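Esterase (Rhizomucor miehei CAU432, PDB 4WY8) hydrolyses carboxylic esters, probably through the serine nucleophile of an alpha/beta hydrolase fold. Local coordinates at residues D197-D202 against K230-I235; I39-A44 against N295-S300. All blocks are in the same frame, centred on the assembly; numbering follows the deposited sequence.

Contact 1: residues D197-D202 against K230-I235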
loop_
_atom_site.group_PDB
_atom_site.type_symbol
_atom_site.label_atom_id
_atom_site.label_comp_id
_atom_site.label_asym_id
_atom_site.label_seq_id
_atom_site.Cartn_x
_atom_site.Cartn_y
_atom_site.Cartn_z
ATOM N N ASP A 197 23.435 5.631 -8.108
ATOM C CA ASP A 197 23.989 6.942 -8.404
ATOM C C ASP A 197 23.845 7.262 -9.888
ATOM O O ASP A 197 24.635 8.014 -10.451
ATOM C CB ASP A 197 25.457 7.026 -7.972
ATOM C CG ASP A 197 26.397 6.206 -8.880
ATOM O OD1 ASP A 197 25.952 5.211 -9.501
ATOM O OD2 ASP A 197 27.587 6.575 -8.978
ATOM N N ASN A 198 22.891 6.645 -10.560
ATOM C CA ASN A 198 22.650 7.078 -11.921
ATOM C C ASN A 198 21.653 8.236 -11.904
ATOM O O ASN A 198 20.465 8.053 -11.583
ATOM C CB ASN A 198 22.150 5.934 -12.791
ATOM C CG ASN A 198 21.909 6.369 -14.225
ATOM O OD1 ASN A 198 22.117 7.537 -14.577
ATOM N ND2 ASN A 198 21.451 5.441 -15.055
ATOM N N PHE A 199 22.141 9.426 -12.254
ATOM C CA PHE A 199 21.322 10.630 -12.181
ATOM C C PHE A 199 20.616 10.919 -13.488
ATOM O O PHE A 199 20.166 12.049 -13.724
ATOM C CB PHE A 199 22.164 11.844 -11.776
ATOM C CG PHE A 199 22.962 11.625 -10.536
ATOM C CD1 PHE A 199 22.326 11.320 -9.338
ATOM C CD2 PHE A 199 24.337 11.797 -10.541
ATOM C CE1 PHE A 199 23.049 11.130 -8.176
ATOM C CE2 PHE A 199 25.079 11.614 -9.384
ATOM C CZ PHE A 199 24.435 11.281 -8.193
ATOM N N GLU A 200 20.552 9.918 -14.356
ATOM C CA GLU A 200 19.819 10.068 -15.605
ATOM C C GLU A 200 18.821 8.935 -15.868
ATOM O O GLU A 200 18.562 8.600 -17.023
ATOM C CB GLU A 200 20.797 10.186 -16.762
ATOM C CG GLU A 200 21.725 11.389 -16.645
ATOM C CD GLU A 200 21.072 12.671 -17.156
ATOM O OE1 GLU A 200 19.925 12.595 -17.657
ATOM O OE2 GLU A 200 21.700 13.754 -17.057
ATOM N N THR A 201 18.265 8.346 -14.804
ATOM C CA THR A 201 17.154 7.413 -14.963
ATOM C C THR A 201 15.973 8.224 -15.461
ATOM O O THR A 201 16.007 9.462 -15.410
ATOM C CB THR A 201 16.782 6.683 -13.629
ATOM O OG1 THR A 201 16.260 7.632 -12.676
ATOM C CG2 THR A 201 18.007 5.954 -13.020
ATOM N N ASP A 202 14.932 7.556 -15.944
ATOM C CA ASP A 202 13.762 8.270 -16.457
ATOM C C ASP A 202 13.070 9.148 -15.410
ATOM O O ASP A 202 12.587 10.239 -15.745
ATOM C CB ASP A 202 12.748 7.294 -17.047
ATOM C CG ASP A 202 13.152 6.798 -18.416
ATOM O OD1 ASP A 202 14.283 7.129 -18.860
ATOM O OD2 ASP A 202 12.336 6.082 -19.045
ATOM N N LYS A 230 34.628 6.603 -7.599
ATOM C CA LYS A 230 34.892 5.175 -7.678
ATOM C C LYS A 230 34.320 4.418 -6.489
ATOM O O LYS A 230 33.812 3.293 -6.637
ATOM C CB LYS A 230 36.389 4.909 -7.854
ATOM C CG LYS A 230 36.725 4.926 -9.345
ATOM C CD LYS A 230 38.158 4.561 -9.684
ATOM C CE LYS A 230 38.315 4.500 -11.205
ATOM N NZ LYS A 230 39.468 3.648 -11.628
ATOM N N ASP A 231 34.372 5.040 -5.317
ATOM C CA ASP A 231 33.840 4.408 -4.107
ATOM C C ASP A 231 32.340 4.186 -4.189
ATOM O O ASP A 231 31.782 3.383 -3.438
ATOM C CB ASP A 231 34.152 5.253 -2.887
ATOM C CG ASP A 231 35.633 5.353 -2.624
ATOM O OD1 ASP A 231 36.375 4.441 -3.049
ATOM O OD2 ASP A 231 36.054 6.355 -2.007
ATOM N N ARG A 232 31.678 4.896 -5.101
ATOM C CA ARG A 232 30.234 4.721 -5.264
ATOM C C ARG A 232 29.917 3.355 -5.837
ATOM O O ARG A 232 28.741 2.965 -5.905
ATOM C CB ARG A 232 29.665 5.827 -6.150
ATOM C CG ARG A 232 29.915 7.155 -5.525
ATOM C CD ARG A 232 29.463 8.295 -6.358
ATOM N NE ARG A 232 29.805 9.531 -5.665
ATOM C CZ ARG A 232 29.514 10.736 -6.120
ATOM N NH1 ARG A 232 28.897 10.846 -7.288
ATOM N NH2 ARG A 232 29.864 11.815 -5.419
ATOM N N GLN A 233 30.951 2.623 -6.245
ATOM C CA GLN A 233 30.702 1.306 -6.821
ATOM C C GLN A 233 30.537 0.248 -5.708
ATOM O O GLN A 233 30.102 -0.864 -5.963
ATOM C CB GLN A 233 31.830 0.940 -7.796
ATOM C CG GLN A 233 31.787 1.704 -9.142
ATOM C CD GLN A 233 30.818 1.106 -10.172
ATOM O OE1 GLN A 233 30.616 -0.113 -10.231
ATOM N NE2 GLN A 233 30.215 1.968 -10.988
ATOM N N SER A 234 30.833 0.594 -4.466
ATOM C CA SER A 234 30.541 -0.350 -3.377
ATOM C C SER A 234 29.031 -0.622 -3.243
ATOM O O SER A 234 28.224 0.304 -3.298
ATOM C CB SER A 234 31.062 0.190 -2.056
ATOM O OG SER A 234 30.477 -0.517 -0.968
ATOM N N ILE A 235 28.646 -1.874 -3.011
ATOM C CA ILE A 235 27.224 -2.206 -2.901
ATOM C C ILE A 235 26.630 -1.647 -1.596
ATOM O O ILE A 235 25.411 -1.548 -1.448
ATOM C CB ILE A 235 26.985 -3.737 -3.011
ATOM C CG1 ILE A 235 27.632 -4.491 -1.848
ATOM C CG2 ILE A 235 27.502 -4.291 -4.393
ATOM C CD1 ILE A 235 27.372 -6.015 -1.904
HETATM O O HOH W 1 28.162 9.169 -9.127
HETATM O O HOH W 2 29.461 4.615 -10.217
#
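Asp197 sets its CG between its own backbone N and carbonyl carbon (chi1 72°), which lays Asp197 OD2 against Arg232, whose chain runs out straight from CG to NE. The two side chains pass at a slant, carboxylate and guanidinium planes 80° apart, so Asp197 OD2 rests against the aliphatic part of the arginine, 3.6 Å from Arg232 CB, and not on its charged end. Asp197 OD2 stays 4.8 Å from Arg232 NH1, and water fills in. One water donates to Asp197 OD2 at 2.7 Å and accepts from Arg232 NH1, meeting the guanidinium at its edge and in its plane. A second also donates to Asp197 OD2, at 3.0 Å, and accepts from Gln233 NE2 at 2.9 Å. Within the alpha/beta hydrolase fold this joins two loops that flank helices 202-206 and 215-225, inserted between strands 188-191 and 253-258 as in the cap regions of related esterases. The Phe199 ring takes Asp197 O over the centre of one face, 3.7 Å above the plane, while Arg232 NH1 sits near the plane at its edge, 4.4 Å from Phe199 CE2. Phe222 of helix 215-225 meets the same ring and also touches Asp197 and Arg232. The direct partners of both charges lie outside the two segments: Asp197 OD1 forms a salt bridge with Lys241, and Arg232 NH2 forms one with Asp223 and a hydrogen bond to Ile226 O. An Asx turn, Asn198 OD1 accepting from Glu200 N, bends the chain beyond Asp197.

Contact 2: residues I39-A44 against N295-S300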
loop_
_atom_site.group_PDB
_atom_site.type_symbol
_atom_site.label_atom_id
_atom_site.label_comp_id
_atom_site.label_asym_id
_atom_site.label_seq_id
_atom_site.Cartn_x
_atom_site.Cartn_y
_atom_site.Cartn_z
ATOM N N ILE A 39 10.927 24.414 14.076
ATOM C CA ILE A 39 10.521 25.075 15.324
ATOM C C ILE A 39 9.538 26.230 15.070
ATOM O O ILE A 39 8.606 26.443 15.847
ATOM C CB ILE A 39 11.744 25.600 16.111
ATOM C CG1 ILE A 39 12.679 24.441 16.464
ATOM C CG2 ILE A 39 11.299 26.303 17.383
ATOM C CD1 ILE A 39 14.084 24.873 16.829
ATOM N N ASP A 40 9.745 26.951 13.972
ATOM C CA ASP A 40 8.916 28.101 13.607
ATOM C C ASP A 40 7.634 27.759 12.839
ATOM O O ASP A 40 6.858 28.652 12.506
ATOM C CB ASP A 40 9.733 29.087 12.767
ATOM C CG ASP A 40 10.957 29.589 13.496
ATOM O OD1 ASP A 40 10.895 29.710 14.742
ATOM O OD2 ASP A 40 11.978 29.855 12.819
ATOM N N ASP A 41 7.440 26.498 12.476
ATOM C CA ASP A 41 6.178 26.112 11.852
ATOM C C ASP A 41 5.101 26.145 12.934
ATOM O O ASP A 41 5.261 25.542 13.997
ATOM C CB ASP A 41 6.282 24.731 11.203
ATOM C CG ASP A 41 5.119 24.421 10.269
ATOM O OD1 ASP A 41 3.939 24.593 10.659
ATOM O OD2 ASP A 41 5.388 23.994 9.128
ATOM N N PRO A 42 4.010 26.879 12.688
ATOM C CA PRO A 42 2.970 27.044 13.717
ATOM C C PRO A 42 2.126 25.772 13.929
ATOM O O PRO A 42 1.386 25.648 14.904
ATOM C CB PRO A 42 2.110 28.184 13.160
ATOM C CG PRO A 42 2.305 28.134 11.674
ATOM C CD PRO A 42 3.699 27.610 11.443
ATOM N N LYS A 43 2.244 24.840 12.995
ATOM C CA LYS A 43 1.484 23.598 13.012
ATOM C C LYS A 43 2.326 22.431 13.555
ATOM O O LYS A 43 1.831 21.306 13.723
ATOM C CB LYS A 43 0.998 23.270 11.602
ATOM C CG LYS A 43 -0.020 24.225 10.997
ATOM C CD LYS A 43 -1.447 23.903 11.435
ATOM C CE LYS A 43 -2.413 23.967 10.248
ATOM N NZ LYS A 43 -3.738 23.334 10.561
ATOM N N ALA A 44 3.595 22.714 13.834
ATOM C CA ALA A 44 4.574 21.672 14.156
ATOM C C ALA A 44 4.191 20.797 15.345
ATOM O O ALA A 44 4.537 19.620 15.387
ATOM C CB ALA A 44 5.928 22.303 14.410
ATOM N N ASN A 295 9.875 14.114 6.433
ATOM C CA ASN A 295 10.860 14.948 7.144
ATOM C C ASN A 295 10.403 16.387 7.375
ATOM O O ASN A 295 11.220 17.316 7.355
ATOM C CB ASN A 295 12.184 14.972 6.373
ATOM C CG ASN A 295 12.029 15.511 4.950
ATOM O OD1 ASN A 295 11.861 14.744 3.999
ATOM N ND2 ASN A 295 12.138 16.830 4.794
ATOM N N LEU A 296 9.107 16.567 7.601
ATOM C CA LEU A 296 8.536 17.901 7.756
ATOM C C LEU A 296 7.856 18.056 9.122
ATOM O O LEU A 296 7.706 17.078 9.885
ATOM C CB LEU A 296 7.546 18.178 6.625
ATOM C CG LEU A 296 8.132 17.972 5.212
ATOM C CD1 LEU A 296 7.068 18.140 4.145
ATOM C CD2 LEU A 296 9.329 18.900 4.920
ATOM N N ALA A 297 7.447 19.281 9.437
ATOM C CA ALA A 297 6.864 19.562 10.754
ATOM C C ALA A 297 5.505 18.902 10.901
ATOM O O ALA A 297 5.093 18.524 12.013
ATOM C CB ALA A 297 6.763 21.069 10.975
ATOM N N THR A 298 4.816 18.762 9.768
ATOM C CA THR A 298 3.495 18.137 9.714
ATOM C C THR A 298 3.516 16.885 8.840
ATOM O O THR A 298 4.500 16.595 8.163
ATOM C CB THR A 298 2.452 19.084 9.141
ATOM O OG1 THR A 298 2.931 19.549 7.870
ATOM C CG2 THR A 298 2.245 20.281 10.066
ATOM N N LEU A 299 2.402 16.173 8.818
ATOM C CA LEU A 299 2.293 14.944 8.049
ATOM C C LEU A 299 1.121 15.015 7.089
ATOM O O LEU A 299 -0.011 15.185 7.530
ATOM C CB LEU A 299 2.135 13.755 9.007
ATOM C CG LEU A 299 2.088 12.380 8.349
ATOM C CD1 LEU A 299 3.419 12.093 7.654
ATOM C CD2 LEU A 299 1.785 11.328 9.412
ATOM N N SER A 300 1.382 14.854 5.791
ATOM C CA SER A 300 0.319 14.927 4.787
ATOM C C SER A 300 -0.692 13.803 5.010
ATOM O O SER A 300 -0.376 12.812 5.659
ATOM C CB SER A 300 0.888 14.844 3.364
ATOM O OG SER A 300 1.296 13.539 3.000
#
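The carboxylate of Asp41 has the methyl group of Ala297 over one face, Asp41 OD2 lying 3.7 Å from Ala297 CB. Its other oxygen, Asp41 OD1, uses the anti lone pair to accept from Lys43 N at 2.9 Å, with an N-H...O angle of 158°. This is an Asx turn, and it sits on a type I beta turn from Asp41 to Ala44, in which Ala44 N reaches back to Asp41 O across 3.3 Å. This segment leads from helix 27-39 toward strand 51-59, the first strand of the alpha/beta hydrolase sheet. It faces the loop that joins strand 289-290 to the long helix 301-322 near the C terminus. With CG anti to the backbone N (chi1 -167°), Asp41 can close onto Lys43 N while still presenting one face to the alanine. No hydrogen bond links the two loops directly; the side-chain contacts are mostly of carbon on carbon. Ala297 points into the turn, its CB 3.7 Å from Ala44 CB and equally near Asp41 CB, so small methyl groups let the backbones draw close. Beside this pair the Lys43 side chain makes contact through CB; it bends at chi2 and chi3, and NZ makes a long, weak ion pair with Glu46. Two polar atoms of the 295-300 loop have partners elsewhere: Arg102 NE of helix 101-111 bonds Ala297 O, and Tyr10 OH of helix 9-17 bonds Thr298 OG1. The methyl branch of Thr298, anti to the carbonyl carbon, meets the lysine, with Thr298 CG2 3.6 Å from Lys43 CB.

How the contacts relate
From the N terminus the chain makes helices 9-17 and 27-39 and reaches residues 39-44, the first half of contact 2. It then builds the sheet as far as strand 188-191 before residues 197-202 begin contact 1. That contact closes a short loop: 27 residues, with helices 202-206 and 215-225, separate its halves. Strands 253-258 and 281-286 complete the sheet, and residues 295-300 close contact 2 across 250 residues. Contact 1 is thus nested inside contact 2. Their centres lie 32 Å apart, one bringing together the loops before helix 202-206 and after helix 215-225, the other joining the N-terminal helical region to the approach to helix 301-322.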